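Local coordinates for putative succinylglutamate desuccinylase / aspartoacylase (Shewanella amazonensis, PDB 3FMC), which is probably a zinc-dependent hydrolase of the succinylglutamate desuccinylase / aspartoacylase family, which may act on ester bonds, at residues P316-L321 with T333-P338; V301-K306 with T356-V361; V309-T314 with G341-H346. All blocks are in the same frame, centred on the assembly; numbering follows the deposited sequence. Where two conformers were deposited one is given.

Contact 1: residues P316-L321 with T333-P338; sequences PLVNLL and TVLRLP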
loop_
_atom_site.group_PDB
_atom_site.type_symbol
_atom_site.label_atom_id
_atom_site.label_comp_id
_atom_site.label_asym_id
_atom_site.label_seq_id
_atom_site.Cartn_x
_atom_site.Cartn_y
_atom_site.Cartn_z
ATOM N N PRO C 316 25.930 19.218 -11.900
ATOM C CA PRO C 316 24.550 19.135 -11.428
ATOM C C PRO C 316 23.986 17.718 -11.489
ATOM O O PRO C 316 23.991 17.078 -12.538
ATOM C CB PRO C 316 23.791 20.027 -12.405
ATOM C CG PRO C 316 24.780 20.910 -12.938
ATOM C CD PRO C 316 26.002 20.067 -13.096
ATOM N N LEU C 317 23.480 17.260 -10.358
ATOM C CA LEU C 317 22.882 15.960 -10.246
ATOM C C LEU C 317 21.365 16.058 -10.506
ATOM O O LEU C 317 20.820 15.264 -11.278
ATOM C CB LEU C 317 23.188 15.401 -8.873
ATOM C CG LEU C 317 22.956 13.949 -8.632
ATOM C CD1 LEU C 317 23.859 13.123 -9.554
ATOM C CD2 LEU C 317 23.207 13.659 -7.128
ATOM N N VAL C 318 20.693 17.012 -9.846
ATOM C CA VAL C 318 19.272 17.256 -10.043
ATOM C C VAL C 318 18.940 18.735 -9.827
ATOM O O VAL C 318 19.677 19.471 -9.158
ATOM C CB VAL C 318 18.311 16.455 -9.047
ATOM C CG1 VAL C 318 18.687 14.957 -8.896
ATOM C CG2 VAL C 318 18.211 17.118 -7.654
ATOM N N ASN C 319 17.827 19.139 -10.411
ATOM C CA ASN C 319 17.188 20.391 -10.053
ATOM C C ASN C 319 16.124 20.003 -9.028
ATOM O O ASN C 319 15.408 19.026 -9.218
ATOM C CB ASN C 319 16.560 21.065 -11.218
ATOM C CG ASN C 319 17.588 21.718 -12.109
ATOM O OD1 ASN C 319 18.572 22.259 -11.615
ATOM N ND2 ASN C 319 17.398 21.619 -13.404
ATOM N N LEU C 320 16.065 20.772 -7.956
ATOM C CA LEU C 320 15.107 20.589 -6.867
ATOM C C LEU C 320 14.153 21.806 -6.914
ATOM O O LEU C 320 14.546 22.937 -6.646
ATOM C CB LEU C 320 15.828 20.447 -5.534
ATOM C CG LEU C 320 14.949 20.087 -4.331
ATOM C CD1 LEU C 320 14.405 18.664 -4.490
ATOM C CD2 LEU C 320 15.691 20.279 -3.006
ATOM N N LEU C 321 12.891 21.524 -7.246
ATOM C CA LEU C 321 11.846 22.508 -7.465
ATOM C C LEU C 321 10.882 22.538 -6.283
ATOM O O LEU C 321 10.351 21.507 -5.860
ATOM C CB LEU C 321 11.091 22.173 -8.749
ATOM C CG LEU C 321 9.931 23.078 -9.164
ATOM C CD1 LEU C 321 10.457 24.504 -9.558
ATOM C CD2 LEU C 321 9.094 22.404 -10.290
ATOM N N THR C 333 16.692 24.945 -6.839
ATOM C CA THR C 333 18.118 24.824 -6.509
ATOM C C THR C 333 18.736 23.624 -7.218
ATOM O O THR C 333 18.026 22.740 -7.700
ATOM C CB THR C 333 18.315 24.769 -4.980
ATOM O OG1 THR C 333 17.599 23.673 -4.422
ATOM C CG2 THR C 333 17.730 26.058 -4.333
ATOM N N VAL C 334 20.056 23.594 -7.279
ATOM C CA VAL C 334 20.782 22.491 -7.935
ATOM C C VAL C 334 21.480 21.717 -6.848
ATOM O O VAL C 334 22.125 22.299 -5.991
ATOM C CB VAL C 334 21.841 22.999 -8.929
ATOM C CG1 VAL C 334 22.574 21.854 -9.557
ATOM C CG2 VAL C 334 21.172 23.826 -9.987
ATOM N N LEU C 335 21.280 20.400 -6.826
ATOM C CA LEU C 335 21.996 19.545 -5.904
ATOM C C LEU C 335 23.125 18.923 -6.732
ATOM O O LEU C 335 22.931 18.552 -7.900
ATOM C CB LEU C 335 21.112 18.452 -5.331
ATOM C CG LEU C 335 19.784 18.874 -4.709
ATOM C CD1 LEU C 335 19.131 17.670 -4.086
ATOM C CD2 LEU C 335 19.992 19.983 -3.686
ATOM N N ARG C 336 24.284 18.785 -6.097
ATOM C CA ARG C 336 25.480 18.261 -6.736
ATOM C C ARG C 336 26.089 17.101 -5.988
ATOM O O ARG C 336 25.920 16.971 -4.790
ATOM C CB ARG C 336 26.536 19.358 -6.840
ATOM C CG ARG C 336 26.081 20.554 -7.630
ATOM C CD ARG C 336 27.003 21.762 -7.447
ATOM N NE ARG C 336 26.346 22.955 -7.989
ATOM C CZ ARG C 336 26.231 23.208 -9.284
ATOM N NH1 ARG C 336 26.715 22.371 -10.179
ATOM N NH2 ARG C 336 25.602 24.295 -9.696
ATOM N N LEU C 337 26.726 16.185 -6.714
ATOM C CA LEU C 337 27.384 15.058 -6.042
ATOM C C LEU C 337 28.622 15.571 -5.324
ATOM O O LEU C 337 29.300 16.480 -5.805
ATOM C CB LEU C 337 27.815 13.915 -6.959
ATOM C CG LEU C 337 26.833 12.826 -7.393
ATOM C CD1 LEU C 337 27.703 11.622 -7.703
ATOM C CD2 LEU C 337 25.815 12.436 -6.353
ATOM N N PRO C 338 28.896 14.997 -4.162
ATOM C CA PRO C 338 30.032 15.357 -3.328
ATOM C C PRO C 338 31.372 14.921 -3.872
ATOM O O PRO C 338 32.395 15.480 -3.508
ATOM C CB PRO C 338 29.767 14.590 -2.034
ATOM C CG PRO C 338 28.337 14.254 -2.085
ATOM C CD PRO C 338 28.057 14.004 -3.489
HETATM O O HOH W 1 14.921 24.024 -4.025
#
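Val318 and Leu335 meet on one face of a beta hairpin, whose strands 316-321 and 332-336 run antiparallel with a classic beta bulge. CG2 of Val318 rests on CD1 of Leu335 at 3.7 Å, and the two side chains cross at a slant. Leu335 CG stands anti to its own carbonyl carbon (chi1 -52°), and both its CG and its CD1 lie against CG2 of Val318. Leu320 and Thr333 extend the same face, lying side by side and pointing the same way. This face looks toward strand 357-363: Val318 touches Tyr359 and Leu335 touches Leu358. Leu317 also reaches Tyr359.

The opposite face carries Asn319 and Val334, with Pro316 next to them. CB of Pro316 touches CG1 of Val334 at 3.6 Å. That same CG1 sits over the centre of the Arg336 guanidinium, 3.8 Å above its plane. OD1 of Asn319 lies beside Val334 CG2, while its ND2 is hydrogen-bonded to Glu302 on the next strand.

The bulge lies where Leu317 and Val318 both face Leu335. Leu335 O accepts a bond from Leu317 N at 2.8 Å and a weak one from Val318 N. The extra residue on strand 316-321 thus shares one acceptor with its neighbour. Leu335 N returns a bond to Val318 O. Farther along, Leu320 N and Thr333 O form a nearly straight bond of 2.8 Å, with an angle of 173° at the hydrogen. Thr333 N closes the pair on Leu320 O. A water also donates to Leu320 O and accepts from Thr333 OG1, which lies 2.7 Å from the water oxygen.

Contact 2: residues V301-K306 with T356-V361; sequences VEYLGK and TELYKV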
loop_
_atom_site.group_PDB
_atom_site.type_symbol
_atom_site.label_atom_id
_atom_site.label_comp_id
_atom_site.label_asym_id
_atom_site.label_seq_id
_atom_site.Cartn_x
_atom_site.Cartn_y
_atom_site.Cartn_z
ATOM N N VAL C 301 11.803 16.720 -8.201
ATOM C CA VAL C 301 13.090 16.520 -8.827
ATOM C C VAL C 301 13.093 16.301 -10.318
ATOM O O VAL C 301 12.324 15.485 -10.854
ATOM C CB VAL C 301 13.726 15.238 -8.160
ATOM C CG1 VAL C 301 15.112 14.955 -8.705
ATOM C CG2 VAL C 301 13.768 15.392 -6.607
ATOM N N GLU C 302 13.974 17.049 -10.972
ATOM C CA GLU C 302 14.292 16.855 -12.384
ATOM C C GLU C 302 15.680 16.210 -12.366
ATOM O O GLU C 302 16.638 16.811 -11.891
ATOM C CB GLU C 302 14.297 18.188 -13.129
ATOM C CG GLU C 302 14.630 18.066 -14.586
ATOM C CD GLU C 302 14.576 19.420 -15.304
ATOM O OE1 GLU C 302 15.148 20.417 -14.786
ATOM O OE2 GLU C 302 13.979 19.440 -16.375
ATOM N N TYR C 303 15.801 14.984 -12.852
ATOM C CA TYR C 303 17.070 14.233 -12.765
ATOM C C TYR C 303 17.977 14.727 -13.888
ATOM O O TYR C 303 17.592 14.671 -15.048
ATOM C CB TYR C 303 16.824 12.690 -12.884
ATOM C CG TYR C 303 16.089 12.203 -11.664
ATOM C CD1 TYR C 303 16.780 11.900 -10.499
ATOM C CD2 TYR C 303 14.710 12.144 -11.637
ATOM C CE1 TYR C 303 16.114 11.506 -9.342
ATOM C CE2 TYR C 303 14.018 11.754 -10.474
ATOM C CZ TYR C 303 14.735 11.442 -9.337
ATOM O OH TYR C 303 14.071 11.116 -8.171
ATOM N N LEU C 304 19.164 15.198 -13.532
ATOM C CA LEU C 304 20.139 15.677 -14.552
ATOM C C LEU C 304 21.261 14.685 -14.797
ATOM O O LEU C 304 21.718 14.537 -15.925
ATOM C CB LEU C 304 20.706 17.022 -14.122
ATOM C CG LEU C 304 19.693 18.130 -13.830
ATOM C CD1 LEU C 304 20.358 19.370 -13.221
ATOM C CD2 LEU C 304 18.861 18.470 -15.044
ATOM N N GLY C 305 21.720 14.007 -13.765
ATOM C CA GLY C 305 22.814 13.019 -13.880
ATOM C C GLY C 305 22.255 11.808 -14.583
ATOM O O GLY C 305 21.325 11.178 -14.083
ATOM N N LYS C 306 22.803 11.477 -15.758
ATOM C CA LYS C 306 22.285 10.343 -16.535
ATOM C C LYS C 306 22.973 9.058 -16.072
ATOM O O LYS C 306 24.174 9.010 -15.859
ATOM C CB LYS C 306 22.487 10.553 -18.039
ATOM C CG LYS C 306 21.789 11.839 -18.519
ATOM C CD LYS C 306 20.270 11.707 -18.528
ATOM C CE LYS C 306 19.591 12.994 -18.872
ATOM N NZ LYS C 306 18.165 12.748 -19.221
ATOM N N THR C 356 15.060 10.730 1.160
ATOM C CA THR C 356 14.760 9.741 0.144
ATOM C C THR C 356 16.036 9.481 -0.650
ATOM O O THR C 356 16.790 10.420 -0.933
ATOM C CB THR C 356 13.609 10.151 -0.783
ATOM O OG1 THR C 356 12.474 10.487 0.006
ATOM C CG2 THR C 356 13.273 8.956 -1.726
ATOM N N GLU C 357 16.320 8.215 -0.958
ATOM C CA GLU C 357 17.559 7.901 -1.678
ATOM C C GLU C 357 17.404 8.339 -3.132
ATOM O O GLU C 357 16.616 7.778 -3.893
ATOM C CB GLU C 357 17.879 6.436 -1.581
ATOM C CG GLU C 357 19.220 6.026 -2.240
ATOM C CD GLU C 357 19.326 4.522 -2.402
ATOM O OE1 GLU C 357 19.538 3.778 -1.412
ATOM O OE2 GLU C 357 19.203 4.087 -3.545
ATOM N N LEU C 358 18.164 9.351 -3.505
ATOM C CA LEU C 358 18.097 9.913 -4.859
ATOM C C LEU C 358 18.914 9.123 -5.881
ATOM O O LEU C 358 18.400 8.819 -6.947
ATOM C CB LEU C 358 18.520 11.390 -4.890
ATOM C CG LEU C 358 17.497 12.439 -4.499
ATOM C CD1 LEU C 358 18.221 13.799 -4.333
ATOM C CD2 LEU C 358 16.347 12.523 -5.543
ATOM N N TYR C 359 20.154 8.802 -5.564
ATOM C CA TYR C 359 21.015 8.046 -6.462
ATOM C C TYR C 359 21.919 7.104 -5.718
ATOM O O TYR C 359 22.142 7.288 -4.536
ATOM C CB TYR C 359 21.982 9.006 -7.214
ATOM C CG TYR C 359 21.473 9.776 -8.441
ATOM C CD1 TYR C 359 20.725 10.937 -8.308
ATOM C CD2 TYR C 359 21.831 9.389 -9.731
ATOM C CE1 TYR C 359 20.283 11.659 -9.390
ATOM C CE2 TYR C 359 21.437 10.114 -10.824
ATOM C CZ TYR C 359 20.669 11.256 -10.665
ATOM O OH TYR C 359 20.240 11.982 -11.745
ATOM N N LYS C 360 22.369 6.056 -6.415
ATOM C CA LYS C 360 23.532 5.266 -6.005
ATOM C C LYS C 360 24.635 5.565 -7.057
ATOM O O LYS C 360 24.376 5.579 -8.275
ATOM C CB LYS C 360 23.249 3.798 -5.843
ATOM C CG LYS C 360 22.361 3.501 -4.634
ATOM C CD LYS C 360 22.271 1.998 -4.477
ATOM C CE LYS C 360 21.356 1.620 -3.438
ATOM N NZ LYS C 360 21.543 0.154 -3.268
ATOM N N VAL C 361 25.828 5.849 -6.544
ATOM C CA VAL C 361 26.953 6.307 -7.333
ATOM C C VAL C 361 28.224 5.524 -7.067
ATOM O O VAL C 361 28.633 5.367 -5.923
ATOM C CB VAL C 361 27.222 7.817 -6.995
ATOM C CG1 VAL C 361 28.384 8.377 -7.840
ATOM C CG2 VAL C 361 25.952 8.621 -7.194
#
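Tyr359 reaches from strand 357-361 to the loop after strand 301-303, and its OH meets the backbone of Gly305. The packing is face to face between layers of beta structure: the two strand axes are 10.3 Å apart and 21° from parallel, so the strands do not pair, and side chains bridge the gap. A classic beta bulge, with Leu358 and Tyr359 both facing Phe293, lies on the strand that supplies the two main bumps.

The first bump is Leu358. Its CD2 fits the hollow between Val301 and Tyr303, 4.0 Å from Val301 CG2 and 3.9 Å from Tyr303 CE1. Val301 CG1 also lines this hollow and lies 3.5 Å above the plane of the Tyr303 ring, over its centre.

The second bump is the Tyr359 ring. Its CG stands anti to its own carbonyl carbon, beside the backbone N, where the ring leaves the strand. The ring slides past Tyr303 in the opposite direction, with the planes at 59°. Tyr359 CE1 lies at the edge of the Tyr303 ring, in its plane, 3.7 Å from CD1. The tip of Tyr359 enters the corner made by Tyr303 CB and Gly305, where the glycine has no side chain to stand in its way. Tyr303 OH is hydrogen-bonded to Ser349 O, and its ring stacks on His346. Leu317 and Pro343 also touch Tyr359.

The polar end of the buried Tyr359 is satisfied in this corner. Its OH donates to Gly305 O at 2.7 Å, in the carbonyl plane and on a lone pair, with a C=O...donor angle of 120°.

Contact 3: residues V309-T314 with G341-H346; sequences VPMKAT and GVPILH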
loop_
_atom_site.group_PDB
_atom_site.type_symbol
_atom_site.label_atom_id
_atom_site.label_comp_id
_atom_site.label_asym_id
_atom_site.label_seq_id
_atom_site.Cartn_x
_atom_site.Cartn_y
_atom_site.Cartn_z
ATOM N N VAL C 309 26.754 7.420 -16.957
ATOM C CA VAL C 309 27.579 8.498 -17.544
ATOM C C VAL C 309 28.417 9.130 -16.414
ATOM O O VAL C 309 27.862 9.689 -15.463
ATOM C CB VAL C 309 26.725 9.556 -18.241
ATOM C CG1 VAL C 309 27.607 10.682 -18.823
ATOM C CG2 VAL C 309 25.872 8.934 -19.292
ATOM N N PRO C 310 29.751 9.006 -16.483
ATOM C CA PRO C 310 30.580 9.588 -15.439
ATOM C C PRO C 310 30.375 11.073 -15.288
ATOM O O PRO C 310 30.080 11.766 -16.273
ATOM C CB PRO C 310 31.982 9.322 -15.942
ATOM C CG PRO C 310 31.834 8.053 -16.747
ATOM C CD PRO C 310 30.567 8.284 -17.481
HETATM N N MSE C 311 30.512 11.558 -14.068
HETATM C CA MSE C 311 30.384 12.981 -13.814
HETATM C C MSE C 311 31.348 13.384 -12.749
HETATM O O MSE C 311 32.062 12.548 -12.126
HETATM C CB MSE C 311 28.922 13.407 -13.493
HETATM C CG MSE C 311 28.189 12.551 -12.646
HETATM SE SE MSE C 311 26.283 13.077 -12.318
HETATM C CE MSE C 311 26.597 14.810 -11.533
ATOM N N LYS C 312 31.451 14.693 -12.597
ATOM C CA LYS C 312 32.389 15.241 -11.651
ATOM C C LYS C 312 31.635 15.855 -10.507
ATOM O O LYS C 312 30.445 16.132 -10.606
ATOM C CB LYS C 312 33.292 16.287 -12.322
ATOM C CG LYS C 312 34.087 15.720 -13.475
ATOM C CD LYS C 312 35.238 16.625 -13.894
ATOM C CE LYS C 312 34.768 18.068 -14.219
ATOM N NZ LYS C 312 35.862 18.931 -14.793
ATOM N N ALA C 313 32.294 16.171 -9.403
ATOM C CA ALA C 313 31.606 16.824 -8.262
ATOM C C ALA C 313 30.938 18.169 -8.594
ATOM O O ALA C 313 29.985 18.586 -7.944
ATOM C CB ALA C 313 32.581 17.030 -7.128
ATOM N N THR C 314 31.454 18.841 -9.613
ATOM C CA THR C 314 31.001 20.168 -9.980
ATOM C C THR C 314 29.808 20.112 -10.900
ATOM O O THR C 314 29.224 21.147 -11.249
ATOM C CB THR C 314 32.138 20.900 -10.689
ATOM O OG1 THR C 314 32.616 20.072 -11.754
ATOM C CG2 THR C 314 33.267 21.141 -9.725
ATOM N N GLY C 341 32.207 10.507 -9.724
ATOM C CA GLY C 341 31.774 9.133 -9.758
ATOM C C GLY C 341 30.870 8.905 -10.929
ATOM O O GLY C 341 30.699 9.791 -11.798
ATOM N N VAL C 342 30.299 7.697 -10.960
ATOM C CA VAL C 342 29.371 7.284 -12.008
ATOM C C VAL C 342 28.000 6.948 -11.395
ATOM O O VAL C 342 27.893 5.949 -10.710
ATOM C CB VAL C 342 29.851 6.009 -12.753
ATOM C CG1 VAL C 342 28.870 5.671 -13.872
ATOM C CG2 VAL C 342 31.228 6.238 -13.402
ATOM N N PRO C 343 27.001 7.794 -11.624
ATOM C CA PRO C 343 25.640 7.483 -11.161
ATOM C C PRO C 343 25.161 6.225 -11.873
ATOM O O PRO C 343 25.243 6.148 -13.114
ATOM C CB PRO C 343 24.837 8.731 -11.562
ATOM C CG PRO C 343 25.606 9.366 -12.598
ATOM C CD PRO C 343 27.051 9.096 -12.313
ATOM N N ILE C 344 24.761 5.217 -11.089
ATOM C CA ILE C 344 24.281 3.929 -11.636
ATOM C C ILE C 344 22.767 3.907 -11.758
ATOM O O ILE C 344 22.180 3.407 -12.733
ATOM C CB ILE C 344 24.786 2.737 -10.746
ATOM C CG1 ILE C 344 26.324 2.665 -10.749
ATOM C CG2 ILE C 344 24.166 1.416 -11.165
ATOM C CD1 ILE C 344 26.955 2.606 -12.171
ATOM N N LEU C 345 22.114 4.478 -10.754
ATOM C CA LEU C 345 20.656 4.419 -10.708
ATOM C C LEU C 345 20.148 5.603 -9.896
ATOM O O LEU C 345 20.885 6.173 -9.073
ATOM C CB LEU C 345 20.210 3.070 -10.083
ATOM C CG LEU C 345 20.688 2.721 -8.663
ATOM C CD1 LEU C 345 19.747 3.370 -7.594
ATOM C CD2 LEU C 345 20.809 1.240 -8.338
ATOM N N HIS C 346 18.892 5.940 -10.134
ATOM C CA HIS C 346 18.214 6.972 -9.385
ATOM C C HIS C 346 16.769 6.565 -9.085
ATOM O O HIS C 346 16.178 5.670 -9.711
ATOM C CB HIS C 346 18.329 8.367 -10.062
ATOM C CG HIS C 346 17.511 8.561 -11.310
ATOM N ND1 HIS C 346 16.124 8.551 -11.322
ATOM C CD2 HIS C 346 17.892 8.869 -12.576
ATOM C CE1 HIS C 346 15.698 8.810 -12.544
ATOM N NE2 HIS C 346 16.745 9.039 -13.321
#
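Met311 N, from a selenomethionine in the 309-314 loop, donates to Gly341 O of the 341-346 segment. The bond is 2.9 Å long and nearly straight, with 168° at the hydrogen. The donor also lies nearly in line with the carbonyl. The return bond, Gly341 N to Met311 O, is longer at 3.2 Å. Here the donor is tilted 34° from the carbonyl plane. The two bonds make one antiparallel hydrogen-bonded pair, a single bridge that does not continue into a longer ladder. Gly341 takes part through its backbone alone.

Side chains pack beyond the bridge. CG of Met311 stands between its own backbone N and carbonyl carbon (chi1 42°), and it lies 3.7 Å from CD of Pro343. The selenium atom SE of Met311 rests on Pro343 CG at 3.8 Å, and the two side chains cross at a slant. Val309 O comes to the same ring and lies 3.3 Å from Pro343 CD.

Pro310 and Val342 form a second apolar pair. They lie side by side and point the same way, with Pro310 CG 3.9 Å from Val342 CG2. Tyr198 of strand 198-202 touches both, which ties this pair to the neighbouring beta structure. Pro343 in turn packs on Tyr359. Beyond Met311, Ala313 N is hydrogen-bonded to OD1 of Asp340, the residue just before Gly341.

The arrangement is that of an irregular loop joined to a neighbouring strand segment by an isolated antiparallel beta bridge, with apolar packing beyond it.

In the fold
The three contacts lie on the same side of the chain's centre. The centre of contact 2 is about 8 Å from that of contact 1 and about 9 Å from that of contact 3; contacts 1 and 3 are about 12 Å apart. Along the chain they are nested: contact 1 inside contact 3, and contact 3 inside contact 2. Strands 299-303 and 316-321 are neighbours in one antiparallel sheet, joining contacts 1 and 2. Strands 341-346 and 357-363 pair in other beta structure, joining contacts 2 and 3. All three join strands and loops of the C-terminal beta-rich part of the chain. Contacts 1 and 2 also touch the third subunit, so this region takes part in the assembly.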